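Local coordinates for uncharacterized protein (Gallus gallus, PDB 3WXB), which reduces carbonyl compounds with NAD(P)H as hydride donor, as a member of the short-chain dehydrogenase/reductase family, at residues I221-H227 / D265-N271; N35-G39 / P228-D234; W55-R61 / L81-E87; V136-T141 / S201-L205. One frame throughout, in Å; residues are numbered along the deposited sequence.

Interaction 1 (I221-H227 / D265-N271); sequences IFCVALH and DSGAFLN
Strand 222-227 and strand 269-271 run parallel with axes 4.5 Å apart, pairing Ala-225 with Phe-269, Leu-226 with Leu-270 and His-227 with Asn-271. Ala-225 donates from N to Ala-268 O (3.0 Å) and accepts at O from Leu-270 N, and His-227 N closes the ladder on Leu-270 O. The type II turn 265-268 brings Gly-267 N to 2.6 Å from Cys-223 O; a CB on Gly-267 would jam against the preceding carbonyl. Ser-266 prolongs the pairing with its side chain: OG, anti to its own N (chi1 -165°), accepts from Cys-223 N at 3.2 Å and gives a proton to a water that donates to Ile-221 O. The Phe-222 ring reaches back to the turn, CE1 lying 3.3 Å from Ser-266 N. An alanine here is likely to open a gap beside Ser-266 CB and Asp-265 CB. Leu-270 CD2 meets Val-224 CG2 at 3.9 Å, while small Ala-225 accommodates the Phe-269 ring. This is the edge-strand pairing of a parallel Rossmann-fold sheet.

Interaction 2 (N35-G39 / P228-D234); sequences NRGIG and PGWVKTD. With NDP (NADPH dihydro-nicotinamide-adenine-dinucleotide phosphate), chain C.
Ile-38 CD1 touches Pro-228 CB and Val-231 CG2 (3.6 Å), where the glycine-rich turn of the Rossmann fold faces the loop after strand 222-227 across NADPH. Pro-228 lays CG 3.4 Å from nicotinamide C6N. Gly-229 takes a bend that would jam a side chain, its O close to C4N. Trp-230 brings its ring edge to the carboxamide oxygen. Val-231 receives that carboxamide: its N donates to O7N at 2.8 Å. Thr-233 OG1 donates to O1N (2.6 Å), and Ile-38 N to O2N of the same phosphate; a CB on Gly-37 would clash with O2N. Asp-234 OD1 forms a salt bridge with NH1 of Arg-36, which, extended from CG to NE, donates from NE to O2X (2.7 Å, 177°) and from NH2 to O3X. A leucine in place of Arg-36 would probably cost O2X and O3X of the 2'-phosphate a bond each and leave Asp-234 OD1 without this partner. Arg-36 NH1 meets Asp-234 OD1 at 3.0 Å, in the guanidinium plane but on the anti side of the carboxylate.

Interaction 3 (W55-R61 / L81-E87); sequences WVFATCR and LVIVPLE. With NDP (NADPH dihydro-nicotinamide-adenine-dinucleotide phosphate), chain C.
Strands 55-60 and 81-85 lie parallel, their axes 4.5 Å apart at 31°, joined by a ladder from Val-82 N to Val-56 O (2.8 Å) through to Leu-86 N and Cys-60 O. On one face Phe-57 lies beside Val-82, its CD1 3.7 Å from Val-82 CB and Val-84 CG2 at the ring edge. The other face carries Ala-58, small enough for Leu-81 CD1 to approach its CB, and Cys-60 SG, which meets Ile-83 CG2. Beyond the strands, Arg-61 grips Glu-87 side-on: NE and NH2 (2.8 Å) both donate to OE1, whose syn lone pair NH2 uses. Bends at chi2 and chi3 bring the guanidinium over the adenine, C6A lying 3.3 Å above its plane toward the rim, while NH1 donates to phosphate oxygen O1X. Glu-87 OE2 accepts from adenine N6A at 3.0 Å and also bonds Thr-89. Helix 69-77 packs on Ala-58, Leu-81 and Ile-83, completing a beta-alpha-beta unit; helix 91-105 touches Phe-57 and Val-82, and strand 28-31 pairs with strand 55-60.

Interaction 4 (V136-T141 / S201-L205); sequences VYTTNT and SKAAL. With NDP (NADPH dihydro-nicotinamide-adenine-dinucleotide phosphate), chain C.
The Tyr-137 ring takes Ala-204 CB at its edge, 3.5 Å from CE2, and carries Thr-141 CB over one face, toward the rim; it also stacks on Tyr-137 of the second subunit. The amide of Asn-140 is the other flat group: ND2 donates, near the amide plane, to Ser-201 OG at 3.0 Å, and also bonds Ile-119 O. Ser-201, small enough to fit, is a knob in the hole formed by Val-136, Tyr-137, Asn-140 and Thr-141. Its OG, between backbone N and carbonyl carbon (chi1 73°), also bonds Tyr-198 O. Thr-141 OG1 donates to Ser-201 O (2.9 Å), well off the carbonyl direction at 115°, while Leu-205 N uses the same oxygen. Asn-140 O accepts from a water that accepts from Lys-202 NZ (2.7 Å); NZ donates to ribose O3D at 2.9 Å and bonds Ile-177 O. The helices, axes 8.9 Å apart at 35°, hold Asn-140, Tyr-198 and Lys-202 together, consistent with the Asn-Tyr-Lys part of the SDR active site and its water-linked lysine.

All four contacts belong to one Rossmann-type domain whose parallel sheet runs in strand order 3-2-1-4-5-6-7. Interactions 1 and 3 pair strands at its two ends, on opposite sides of the chain's centre, with their own centres about 23 Å apart. Interaction 3 closes first along the chain, then interaction 4, and both are nested inside the loop closed by interaction 2; interaction 1 comes after interaction 4 and crosses interaction 2, segment 221-227 leading directly into 228-234. Helix 196-216 of interaction 4 precedes strand 222-227. Interactions 2, 3 and 4, with centres about 17 to 21 Å apart, all touch NADPH, so segments distant in sequence assemble one cofactor site.

Interaction 1 (I221-H227 / D265-N271)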
# COMPACT_ATOMS: atom_id res chain seq x y z
N ILE A 221 17.74 9.55 11.10
CA ILE A 221 16.53 10.15 10.50
C ILE A 221 15.24 9.54 11.07
O ILE A 221 15.08 8.32 11.06
CB ILE A 221 16.56 9.94 8.96
CG1 ILE A 221 17.79 10.69 8.44
CG2 ILE A 221 15.22 10.46 8.36
CD1 ILE A 221 18.09 10.46 6.99
N PHE A 222 14.36 10.38 11.58
CA PHE A 222 13.10 9.98 12.17
C PHE A 222 12.05 9.91 11.05
O PHE A 222 12.09 10.73 10.14
CB PHE A 222 12.70 11.07 13.16
CG PHE A 222 11.41 10.83 13.83
CD1 PHE A 222 11.31 10.00 14.92
CD2 PHE A 222 10.26 11.38 13.33
CE1 PHE A 222 10.05 9.78 15.53
CE2 PHE A 222 9.00 11.15 13.93
CZ PHE A 222 8.90 10.35 15.04
N CYS A 223 11.12 8.95 11.11
CA CYS A 223 10.03 8.85 10.11
C CYS A 223 8.71 8.58 10.79
O CYS A 223 8.66 7.85 11.81
CB CYS A 223 10.30 7.71 9.12
SG CYS A 223 11.85 7.80 8.31
N VAL A 224 7.62 9.15 10.28
CA VAL A 224 6.32 8.94 10.92
C VAL A 224 5.22 9.18 9.87
O VAL A 224 5.45 9.94 8.95
CB VAL A 224 6.08 9.88 12.12
CG1 VAL A 224 5.92 11.38 11.69
CG2 VAL A 224 4.87 9.42 12.92
N ALA A 225 4.07 8.51 10.03
CA ALA A 225 2.90 8.69 9.14
C ALA A 225 1.89 9.42 10.00
O ALA A 225 1.66 8.97 11.14
CB ALA A 225 2.33 7.30 8.76
N LEU A 226 1.26 10.48 9.49
CA LEU A 226 0.19 11.18 10.21
C LEU A 226 -1.15 11.16 9.50
O LEU A 226 -1.23 11.37 8.27
CB LEU A 226 0.55 12.67 10.38
CG LEU A 226 1.84 13.01 11.14
CD1 LEU A 226 2.03 14.51 11.31
CD2 LEU A 226 1.84 12.30 12.47
N HIS A 227 -2.20 10.93 10.25
CA HIS A 227 -3.53 11.18 9.76
C HIS A 227 -3.94 12.57 10.22
O HIS A 227 -3.93 12.82 11.43
CB HIS A 227 -4.50 10.14 10.35
CG HIS A 227 -5.93 10.40 10.00
ND1 HIS A 227 -6.34 10.53 8.68
CD2 HIS A 227 -7.02 10.61 10.76
CE1 HIS A 227 -7.63 10.80 8.66
NE2 HIS A 227 -8.07 10.85 9.91
N ASP A 265 9.18 6.83 18.86
CA ASP A 265 7.98 6.99 17.99
C ASP A 265 8.26 6.82 16.51
O ASP A 265 7.32 6.90 15.68
CB ASP A 265 7.35 8.36 18.20
CG ASP A 265 6.98 8.62 19.64
OD1 ASP A 265 6.31 7.75 20.19
OD2 ASP A 265 7.32 9.70 20.17
N SER A 266 9.51 6.55 16.13
CA SER A 266 9.86 6.48 14.70
C SER A 266 9.16 5.27 14.06
O SER A 266 9.27 4.15 14.56
CB SER A 266 11.37 6.35 14.53
OG SER A 266 11.75 6.62 13.18
N GLY A 267 8.44 5.50 12.96
CA GLY A 267 7.66 4.48 12.28
C GLY A 267 6.23 4.30 12.79
O GLY A 267 5.54 3.37 12.34
N ALA A 268 5.78 5.16 13.71
CA ALA A 268 4.43 5.10 14.19
C ALA A 268 3.48 5.72 13.10
O ALA A 268 3.95 6.39 12.18
CB ALA A 268 4.23 5.88 15.52
N PHE A 269 2.19 5.48 13.29
CA PHE A 269 1.07 6.05 12.55
C PHE A 269 0.25 6.76 13.63
O PHE A 269 -0.33 6.11 14.48
CB PHE A 269 0.27 4.91 11.88
CG PHE A 269 -0.92 5.35 11.04
CD1 PHE A 269 -1.01 6.63 10.47
CD2 PHE A 269 -1.92 4.42 10.74
CE1 PHE A 269 -2.15 7.00 9.66
CE2 PHE A 269 -3.05 4.77 9.93
CZ PHE A 269 -3.16 6.07 9.38
N LEU A 270 0.17 8.08 13.55
CA LEU A 270 -0.45 8.90 14.58
C LEU A 270 -1.45 9.81 13.93
O LEU A 270 -1.28 10.14 12.75
CB LEU A 270 0.64 9.78 15.19
CG LEU A 270 1.63 9.31 16.26
CD1 LEU A 270 1.46 7.89 16.87
CD2 LEU A 270 3.05 9.92 16.29
N ASN A 271 -2.50 10.21 14.64
CA ASN A 271 -3.32 11.29 14.11
C ASN A 271 -2.95 12.71 14.60
O ASN A 271 -2.01 12.88 15.45
CB ASN A 271 -4.84 10.98 14.24
CG ASN A 271 -5.39 11.27 15.61
OD1 ASN A 271 -4.65 11.61 16.53
ND2 ASN A 271 -6.71 11.18 15.74
O HOH W 1 14.01 6.06 12.12

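Interaction 2 (N35-G39 / P228-D234)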
# COMPACT_ATOMS: atom_id res chain seq x y z
N ASN A 35 0.41 24.70 -2.23
CA ASN A 35 -0.38 25.85 -2.69
C ASN A 35 -1.77 25.97 -2.15
O ASN A 35 -2.35 27.08 -2.16
CB ASN A 35 -0.39 25.94 -4.22
CG ASN A 35 -0.90 24.67 -4.85
OD1 ASN A 35 -0.33 23.57 -4.65
ND2 ASN A 35 -1.98 24.80 -5.63
N ARG A 36 -2.36 24.87 -1.71
CA ARG A 36 -3.70 24.95 -1.17
C ARG A 36 -3.82 23.82 -0.13
O ARG A 36 -2.87 23.08 0.05
CB ARG A 36 -4.76 24.79 -2.28
CG ARG A 36 -4.62 23.47 -3.08
CD ARG A 36 -5.47 23.54 -4.44
NE ARG A 36 -5.18 22.36 -5.23
CZ ARG A 36 -5.97 21.28 -5.28
NH1 ARG A 36 -7.10 21.28 -4.62
NH2 ARG A 36 -5.62 20.22 -6.03
N GLY A 37 -4.98 23.72 0.50
CA GLY A 37 -5.30 22.63 1.44
C GLY A 37 -4.35 22.54 2.63
O GLY A 37 -3.83 23.54 3.13
N ILE A 38 -4.09 21.32 3.04
CA ILE A 38 -3.25 21.09 4.24
C ILE A 38 -1.85 21.58 4.04
O ILE A 38 -1.25 22.16 4.98
CB ILE A 38 -3.29 19.55 4.60
CG1 ILE A 38 -4.69 19.20 5.09
CG2 ILE A 38 -2.22 19.19 5.65
CD1 ILE A 38 -4.95 17.63 5.12
N GLY A 39 -1.30 21.34 2.84
CA GLY A 39 0.07 21.79 2.47
C GLY A 39 0.25 23.31 2.66
O GLY A 39 1.24 23.75 3.30
N PRO A 228 -4.29 13.48 9.27
CA PRO A 228 -4.57 14.90 9.53
C PRO A 228 -5.96 15.12 9.99
O PRO A 228 -6.32 16.23 10.32
CB PRO A 228 -4.32 15.56 8.18
CG PRO A 228 -4.67 14.47 7.20
CD PRO A 228 -4.24 13.19 7.80
N GLY A 229 -6.74 14.06 10.05
CA GLY A 229 -8.13 14.20 10.42
C GLY A 229 -8.95 14.27 9.11
O GLY A 229 -8.41 14.10 8.04
N TRP A 230 -10.25 14.49 9.21
CA TRP A 230 -11.07 14.74 8.01
C TRP A 230 -11.19 16.25 7.83
O TRP A 230 -12.01 16.94 8.50
CB TRP A 230 -12.41 14.09 8.21
CG TRP A 230 -13.36 14.16 7.02
CD1 TRP A 230 -13.04 14.55 5.73
CD2 TRP A 230 -14.74 13.81 7.00
NE1 TRP A 230 -14.15 14.48 4.94
CE2 TRP A 230 -15.20 14.01 5.68
CE3 TRP A 230 -15.64 13.34 7.97
CZ2 TRP A 230 -16.53 13.79 5.31
CZ3 TRP A 230 -16.93 13.12 7.62
CH2 TRP A 230 -17.38 13.34 6.28
N VAL A 231 -10.39 16.76 6.90
CA VAL A 231 -10.05 18.15 6.86
C VAL A 231 -10.89 18.84 5.79
O VAL A 231 -11.09 18.28 4.72
CB VAL A 231 -8.53 18.42 6.66
CG1 VAL A 231 -8.20 19.93 6.99
CG2 VAL A 231 -7.59 17.45 7.55
N LYS A 232 -11.36 20.05 6.11
CA LYS A 232 -12.13 20.91 5.21
C LYS A 232 -11.24 21.48 4.09
O LYS A 232 -10.68 22.57 4.21
CB LYS A 232 -12.90 21.97 6.06
CG LYS A 232 -12.37 23.49 6.08
CD LYS A 232 -10.78 23.75 6.20
CE LYS A 232 -10.50 25.15 6.70
NZ LYS A 232 -11.83 25.94 6.86
N THR A 233 -11.06 20.70 3.02
CA THR A 233 -10.20 21.07 1.90
C THR A 233 -10.96 20.62 0.67
O THR A 233 -12.02 20.01 0.81
CB THR A 233 -8.87 20.31 1.89
OG1 THR A 233 -9.13 18.92 1.57
CG2 THR A 233 -8.09 20.48 3.24
N ASP A 234 -10.42 20.80 -0.52
CA ASP A 234 -11.07 20.25 -1.68
C ASP A 234 -11.06 18.74 -1.65
O ASP A 234 -11.97 18.17 -2.15
CB ASP A 234 -10.46 20.72 -2.99
CG ASP A 234 -10.39 22.19 -3.09
OD1 ASP A 234 -9.28 22.70 -3.21
OD2 ASP A 234 -11.43 22.84 -3.05
PA NDP C . -5.99 18.91 -1.72
O1A NDP C . -6.65 18.14 -2.81
O2A NDP C . -6.71 20.01 -1.19
O5B NDP C . -4.65 19.42 -2.13
C5B NDP C . -3.79 18.54 -2.92
C4B NDP C . -2.45 19.18 -3.00
O4B NDP C . -1.41 18.20 -3.55
C3B NDP C . -2.41 20.38 -3.98
O3B NDP C . -1.28 21.23 -3.52
C2B NDP C . -2.00 19.69 -5.29
O2B NDP C . -1.42 20.59 -6.27
C1B NDP C . -0.90 18.71 -4.79
N9A NDP C . -0.70 17.57 -5.83
C8A NDP C . -1.55 16.60 -6.26
N7A NDP C . -0.92 15.87 -7.19
C5A NDP C . 0.25 16.43 -7.45
C6A NDP C . 1.24 16.11 -8.29
N6A NDP C . 1.09 15.05 -9.11
N1A NDP C . 2.38 16.83 -8.30
C2A NDP C . 2.55 17.87 -7.43
N3A NDP C . 1.50 18.20 -6.58
C4A NDP C . 0.40 17.46 -6.58
O3 NDP C . -5.67 17.75 -0.61
PN NDP C . -5.53 18.03 0.98
O1N NDP C . -6.82 17.75 1.59
O2N NDP C . -4.80 19.29 1.24
O5D NDP C . -4.57 16.74 1.29
C5D NDP C . -3.15 16.80 1.52
C4D NDP C . -2.70 15.44 2.06
O4D NDP C . -3.48 15.12 3.20
C3D NDP C . -3.04 14.35 1.01
O3D NDP C . -1.92 13.46 1.02
C2D NDP C . -4.25 13.68 1.51
O2D NDP C . -4.33 12.32 1.07
C1D NDP C . -4.07 13.78 3.00
N1N NDP C . -5.36 13.65 3.72
C2N NDP C . -6.41 14.57 3.57
C3N NDP C . -7.61 14.39 4.27
C7N NDP C . -8.67 15.32 4.21
O7N NDP C . -9.71 15.08 4.83
N7N NDP C . -8.44 16.50 3.56
C4N NDP C . -7.79 13.25 5.09
C5N NDP C . -6.77 12.30 5.25
C6N NDP C . -5.56 12.46 4.55
P2B NDP C . -2.38 21.28 -7.42
O1X NDP C . -1.31 21.50 -8.41
O2X NDP C . -2.96 22.42 -6.69
O3X NDP C . -3.34 20.21 -7.81

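Interaction 3 (W55-R61 / L81-E87)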
# COMPACT_ATOMS: atom_id res chain seq x y z
N TRP A 55 14.65 28.50 6.24
CA TRP A 55 14.11 28.23 4.92
C TRP A 55 12.88 27.38 5.04
O TRP A 55 12.94 26.34 5.64
CB TRP A 55 15.08 27.44 4.07
CG TRP A 55 16.43 28.00 3.76
CD1 TRP A 55 16.75 28.81 2.74
CD2 TRP A 55 17.65 27.69 4.42
NE1 TRP A 55 18.09 29.05 2.74
CE2 TRP A 55 18.67 28.38 3.77
CE3 TRP A 55 17.98 26.93 5.53
CZ2 TRP A 55 19.99 28.33 4.17
CZ3 TRP A 55 19.29 26.88 5.94
CH2 TRP A 55 20.28 27.57 5.26
N VAL A 56 11.78 27.83 4.46
CA VAL A 56 10.64 26.99 4.23
C VAL A 56 10.56 26.84 2.72
O VAL A 56 10.35 27.83 2.00
CB VAL A 56 9.35 27.62 4.73
CG1 VAL A 56 8.17 26.70 4.38
CG2 VAL A 56 9.43 27.87 6.25
N PHE A 57 10.82 25.63 2.24
CA PHE A 57 10.61 25.31 0.85
C PHE A 57 9.17 24.88 0.65
O PHE A 57 8.66 23.92 1.29
CB PHE A 57 11.57 24.24 0.42
CG PHE A 57 13.01 24.65 0.55
CD1 PHE A 57 13.63 25.38 -0.48
CD2 PHE A 57 13.73 24.37 1.73
CE1 PHE A 57 15.00 25.79 -0.33
CE2 PHE A 57 15.08 24.78 1.87
CZ PHE A 57 15.70 25.49 0.85
N ALA A 58 8.47 25.59 -0.22
CA ALA A 58 7.09 25.20 -0.47
C ALA A 58 7.04 24.71 -1.93
O ALA A 58 7.35 25.50 -2.87
CB ALA A 58 6.20 26.39 -0.26
N THR A 59 6.68 23.45 -2.17
CA THR A 59 6.66 23.03 -3.56
C THR A 59 5.25 23.22 -4.14
O THR A 59 4.22 23.05 -3.46
CB THR A 59 7.23 21.61 -3.82
OG1 THR A 59 6.20 20.63 -3.67
CG2 THR A 59 8.39 21.30 -2.84
N CYS A 60 5.22 23.58 -5.43
CA CYS A 60 3.98 23.59 -6.16
C CYS A 60 4.21 23.43 -7.66
O CYS A 60 5.34 23.32 -8.15
CB CYS A 60 3.13 24.82 -5.86
SG CYS A 60 3.71 26.40 -6.65
N ARG A 61 3.10 23.39 -8.36
CA ARG A 61 3.05 23.26 -9.79
C ARG A 61 2.55 24.58 -10.29
O ARG A 61 1.78 25.24 -9.63
CB ARG A 61 2.01 22.23 -10.16
CG ARG A 61 2.38 20.85 -9.99
CD ARG A 61 1.15 20.13 -9.66
NE ARG A 61 0.95 18.93 -10.42
CZ ARG A 61 -0.19 18.29 -10.53
NH1 ARG A 61 -1.29 18.73 -9.96
NH2 ARG A 61 -0.23 17.22 -11.23
N LEU A 81 10.51 32.07 2.97
CA LEU A 81 9.71 31.23 2.05
C LEU A 81 10.27 31.13 0.64
O LEU A 81 10.31 32.15 -0.08
CB LEU A 81 8.27 31.76 1.97
CG LEU A 81 7.26 30.97 1.09
CD1 LEU A 81 7.28 29.45 1.42
CD2 LEU A 81 5.86 31.51 1.30
N VAL A 82 10.68 29.92 0.23
CA VAL A 82 11.20 29.62 -1.09
C VAL A 82 10.19 28.73 -1.84
O VAL A 82 9.94 27.60 -1.42
CB VAL A 82 12.53 28.88 -1.01
CG1 VAL A 82 13.09 28.57 -2.40
CG2 VAL A 82 13.59 29.67 -0.18
N ILE A 83 9.66 29.23 -2.98
CA ILE A 83 8.72 28.47 -3.81
C ILE A 83 9.47 27.62 -4.84
O ILE A 83 10.29 28.15 -5.62
CB ILE A 83 7.65 29.37 -4.45
CG1 ILE A 83 6.76 29.94 -3.36
CG2 ILE A 83 6.76 28.55 -5.43
CD1 ILE A 83 5.76 31.07 -3.82
N VAL A 84 9.24 26.30 -4.80
CA VAL A 84 9.92 25.31 -5.65
C VAL A 84 8.93 24.60 -6.64
O VAL A 84 7.94 23.94 -6.19
CB VAL A 84 10.71 24.25 -4.78
CG1 VAL A 84 11.57 23.33 -5.68
CG2 VAL A 84 11.62 24.94 -3.71
N PRO A 85 9.15 24.78 -7.98
CA PRO A 85 8.29 24.00 -8.92
C PRO A 85 8.56 22.52 -8.83
O PRO A 85 9.72 22.08 -8.80
CB PRO A 85 8.67 24.53 -10.36
CG PRO A 85 10.03 25.25 -10.18
CD PRO A 85 10.15 25.63 -8.68
N LEU A 86 7.49 21.74 -8.77
CA LEU A 86 7.65 20.28 -8.64
C LEU A 86 6.40 19.54 -9.11
O LEU A 86 5.30 19.82 -8.65
CB LEU A 86 7.95 19.90 -7.15
CG LEU A 86 8.06 18.39 -6.77
CD1 LEU A 86 9.13 17.66 -7.53
CD2 LEU A 86 8.29 18.18 -5.20
N GLU A 87 6.61 18.57 -9.98
CA GLU A 87 5.56 17.63 -10.38
C GLU A 87 6.04 16.32 -9.73
O GLU A 87 7.04 15.69 -10.15
CB GLU A 87 5.47 17.56 -11.93
CG GLU A 87 4.73 16.33 -12.50
CD GLU A 87 3.40 16.09 -11.82
OE1 GLU A 87 2.52 16.95 -11.90
OE2 GLU A 87 3.24 15.00 -11.18
PA NDP C . -5.99 18.91 -1.72
O1A NDP C . -6.65 18.14 -2.81
O2A NDP C . -6.71 20.01 -1.19
O5B NDP C . -4.65 19.42 -2.13
C5B NDP C . -3.79 18.54 -2.92
C4B NDP C . -2.45 19.18 -3.00
O4B NDP C . -1.41 18.20 -3.55
C3B NDP C . -2.41 20.38 -3.98
O3B NDP C . -1.28 21.23 -3.52
C2B NDP C . -2.00 19.69 -5.29
O2B NDP C . -1.42 20.59 -6.27
C1B NDP C . -0.90 18.71 -4.79
N9A NDP C . -0.70 17.57 -5.83
C8A NDP C . -1.55 16.60 -6.26
N7A NDP C . -0.92 15.87 -7.19
C5A NDP C . 0.25 16.43 -7.45
C6A NDP C . 1.24 16.11 -8.29
N6A NDP C . 1.09 15.05 -9.11
N1A NDP C . 2.38 16.83 -8.30
C2A NDP C . 2.55 17.87 -7.43
N3A NDP C . 1.50 18.20 -6.58
C4A NDP C . 0.40 17.46 -6.58
O3 NDP C . -5.67 17.75 -0.61
PN NDP C . -5.53 18.03 0.98
O1N NDP C . -6.82 17.75 1.59
O2N NDP C . -4.80 19.29 1.24
O5D NDP C . -4.57 16.74 1.29
C5D NDP C . -3.15 16.80 1.52
C4D NDP C . -2.70 15.44 2.06
O4D NDP C . -3.48 15.12 3.20
C3D NDP C . -3.04 14.35 1.01
O3D NDP C . -1.92 13.46 1.02
C2D NDP C . -4.25 13.68 1.51
O2D NDP C . -4.33 12.32 1.07
C1D NDP C . -4.07 13.78 3.00
N1N NDP C . -5.36 13.65 3.72
C2N NDP C . -6.41 14.57 3.57
C3N NDP C . -7.61 14.39 4.27
C7N NDP C . -8.67 15.32 4.21
O7N NDP C . -9.71 15.08 4.83
N7N NDP C . -8.44 16.50 3.56
C4N NDP C . -7.79 13.25 5.09
C5N NDP C . -6.77 12.30 5.25
C6N NDP C . -5.56 12.46 4.55
P2B NDP C . -2.38 21.28 -7.42
O1X NDP C . -1.31 21.50 -8.41
O2X NDP C . -2.96 22.42 -6.69
O3X NDP C . -3.34 20.21 -7.81
O HOH W 2 4.60 20.28 -5.85

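Interaction 4 (V136-T141 / S201-L205)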
# COMPACT_ATOMS: atom_id res chain seq x y z
N VAL A 136 -2.75 6.88 -8.87
CA VAL A 136 -2.96 7.29 -7.46
C VAL A 136 -1.81 6.71 -6.64
O VAL A 136 -1.24 7.39 -5.78
CB VAL A 136 -4.36 6.82 -6.91
CG1 VAL A 136 -4.54 7.19 -5.38
CG2 VAL A 136 -5.54 7.52 -7.69
N TYR A 137 -1.40 5.50 -6.98
CA TYR A 137 -0.19 4.90 -6.38
C TYR A 137 1.11 5.66 -6.66
O TYR A 137 1.96 5.89 -5.75
CB TYR A 137 0.01 3.49 -6.87
CG TYR A 137 1.00 2.67 -6.07
CD1 TYR A 137 2.22 2.24 -6.63
CD2 TYR A 137 0.72 2.32 -4.71
CE1 TYR A 137 3.14 1.46 -5.91
CE2 TYR A 137 1.60 1.55 -3.98
CZ TYR A 137 2.80 1.13 -4.56
OH TYR A 137 3.64 0.37 -3.82
N THR A 138 1.31 6.02 -7.93
CA THR A 138 2.52 6.76 -8.16
C THR A 138 2.58 8.11 -7.45
O THR A 138 3.62 8.49 -6.95
CB THR A 138 3.09 6.75 -9.64
OG1 THR A 138 3.25 8.07 -10.15
CG2 THR A 138 2.44 5.81 -10.51
N THR A 139 1.48 8.83 -7.39
CA THR A 139 1.43 10.12 -6.68
C THR A 139 1.51 9.97 -5.11
O THR A 139 2.22 10.74 -4.42
CB THR A 139 0.09 10.82 -6.95
OG1 THR A 139 -0.07 11.02 -8.37
CG2 THR A 139 0.01 12.18 -6.25
N ASN A 140 0.76 9.02 -4.58
CA ASN A 140 0.62 8.88 -3.12
C ASN A 140 1.68 8.06 -2.46
O ASN A 140 1.92 8.16 -1.23
CB ASN A 140 -0.78 8.33 -2.77
CG ASN A 140 -1.88 9.34 -3.04
OD1 ASN A 140 -1.61 10.46 -3.52
ND2 ASN A 140 -3.12 8.97 -2.71
N THR A 141 2.31 7.18 -3.21
CA THR A 141 3.22 6.21 -2.60
C THR A 141 4.57 6.25 -3.20
O THR A 141 5.57 6.37 -2.48
CB THR A 141 2.68 4.74 -2.70
OG1 THR A 141 1.30 4.69 -2.31
CG2 THR A 141 3.52 3.79 -1.83
N SER A 201 -3.20 2.91 -1.79
CA SER A 201 -1.99 3.75 -1.79
C SER A 201 -1.61 4.24 -0.36
O SER A 201 -0.45 4.38 -0.08
CB SER A 201 -2.12 4.99 -2.68
OG SER A 201 -2.96 6.01 -2.17
N LYS A 202 -2.61 4.52 0.47
CA LYS A 202 -2.28 4.99 1.86
C LYS A 202 -1.80 3.88 2.78
O LYS A 202 -0.91 4.11 3.59
CB LYS A 202 -3.45 5.77 2.45
CG LYS A 202 -3.76 7.07 1.66
CD LYS A 202 -2.56 8.06 1.73
CE LYS A 202 -3.00 9.56 1.34
NZ LYS A 202 -1.81 10.55 1.39
N ALA A 203 -2.35 2.67 2.63
CA ALA A 203 -1.78 1.52 3.34
C ALA A 203 -0.34 1.26 2.89
O ALA A 203 0.53 0.99 3.72
CB ALA A 203 -2.70 0.21 3.16
N ALA A 204 -0.05 1.39 1.59
CA ALA A 204 1.29 1.22 1.10
C ALA A 204 2.26 2.31 1.60
O ALA A 204 3.45 2.03 1.78
CB ALA A 204 1.31 1.19 -0.50
N LEU A 205 1.74 3.53 1.76
CA LEU A 205 2.51 4.65 2.30
C LEU A 205 2.82 4.34 3.80
O LEU A 205 3.88 4.70 4.29
CB LEU A 205 1.65 5.93 2.27
CG LEU A 205 2.31 7.25 2.76
CD1 LEU A 205 3.59 7.65 1.95
CD2 LEU A 205 1.33 8.43 2.75
PA NDP C . -5.99 18.91 -1.72
O1A NDP C . -6.65 18.14 -2.81
O2A NDP C . -6.71 20.01 -1.19
O5B NDP C . -4.65 19.42 -2.13
C5B NDP C . -3.79 18.54 -2.92
C4B NDP C . -2.45 19.18 -3.00
O4B NDP C . -1.41 18.20 -3.55
C3B NDP C . -2.41 20.38 -3.98
O3B NDP C . -1.28 21.23 -3.52
C2B NDP C . -2.00 19.69 -5.29
O2B NDP C . -1.42 20.59 -6.27
C1B NDP C . -0.90 18.71 -4.79
N9A NDP C . -0.70 17.57 -5.83
C8A NDP C . -1.55 16.60 -6.26
N7A NDP C . -0.92 15.87 -7.19
C5A NDP C . 0.25 16.43 -7.45
C6A NDP C . 1.24 16.11 -8.29
N6A NDP C . 1.09 15.05 -9.11
N1A NDP C . 2.38 16.83 -8.30
C2A NDP C . 2.55 17.87 -7.43
N3A NDP C . 1.50 18.20 -6.58
C4A NDP C . 0.40 17.46 -6.58
O3 NDP C . -5.67 17.75 -0.61
PN NDP C . -5.53 18.03 0.98
O1N NDP C . -6.82 17.75 1.59
O2N NDP C . -4.80 19.29 1.24
O5D NDP C . -4.57 16.74 1.29
C5D NDP C . -3.15 16.80 1.52
C4D NDP C . -2.70 15.44 2.06
O4D NDP C . -3.48 15.12 3.20
C3D NDP C . -3.04 14.35 1.01
O3D NDP C . -1.92 13.46 1.02
C2D NDP C . -4.25 13.68 1.51
O2D NDP C . -4.33 12.32 1.07
C1D NDP C . -4.07 13.78 3.00
N1N NDP C . -5.36 13.65 3.72
C2N NDP C . -6.41 14.57 3.57
C3N NDP C . -7.61 14.39 4.27
C7N NDP C . -8.67 15.32 4.21
O7N NDP C . -9.71 15.08 4.83
N7N NDP C . -8.44 16.50 3.56
C4N NDP C . -7.79 13.25 5.09
C5N NDP C . -6.77 12.30 5.25
C6N NDP C . -5.56 12.46 4.55
P2B NDP C . -2.38 21.28 -7.42
O1X NDP C . -1.31 21.50 -8.41
O2X NDP C . -2.96 22.42 -6.69
O3X NDP C . -3.34 20.21 -7.81
O HOH W 3 0.36 10.24 -0.12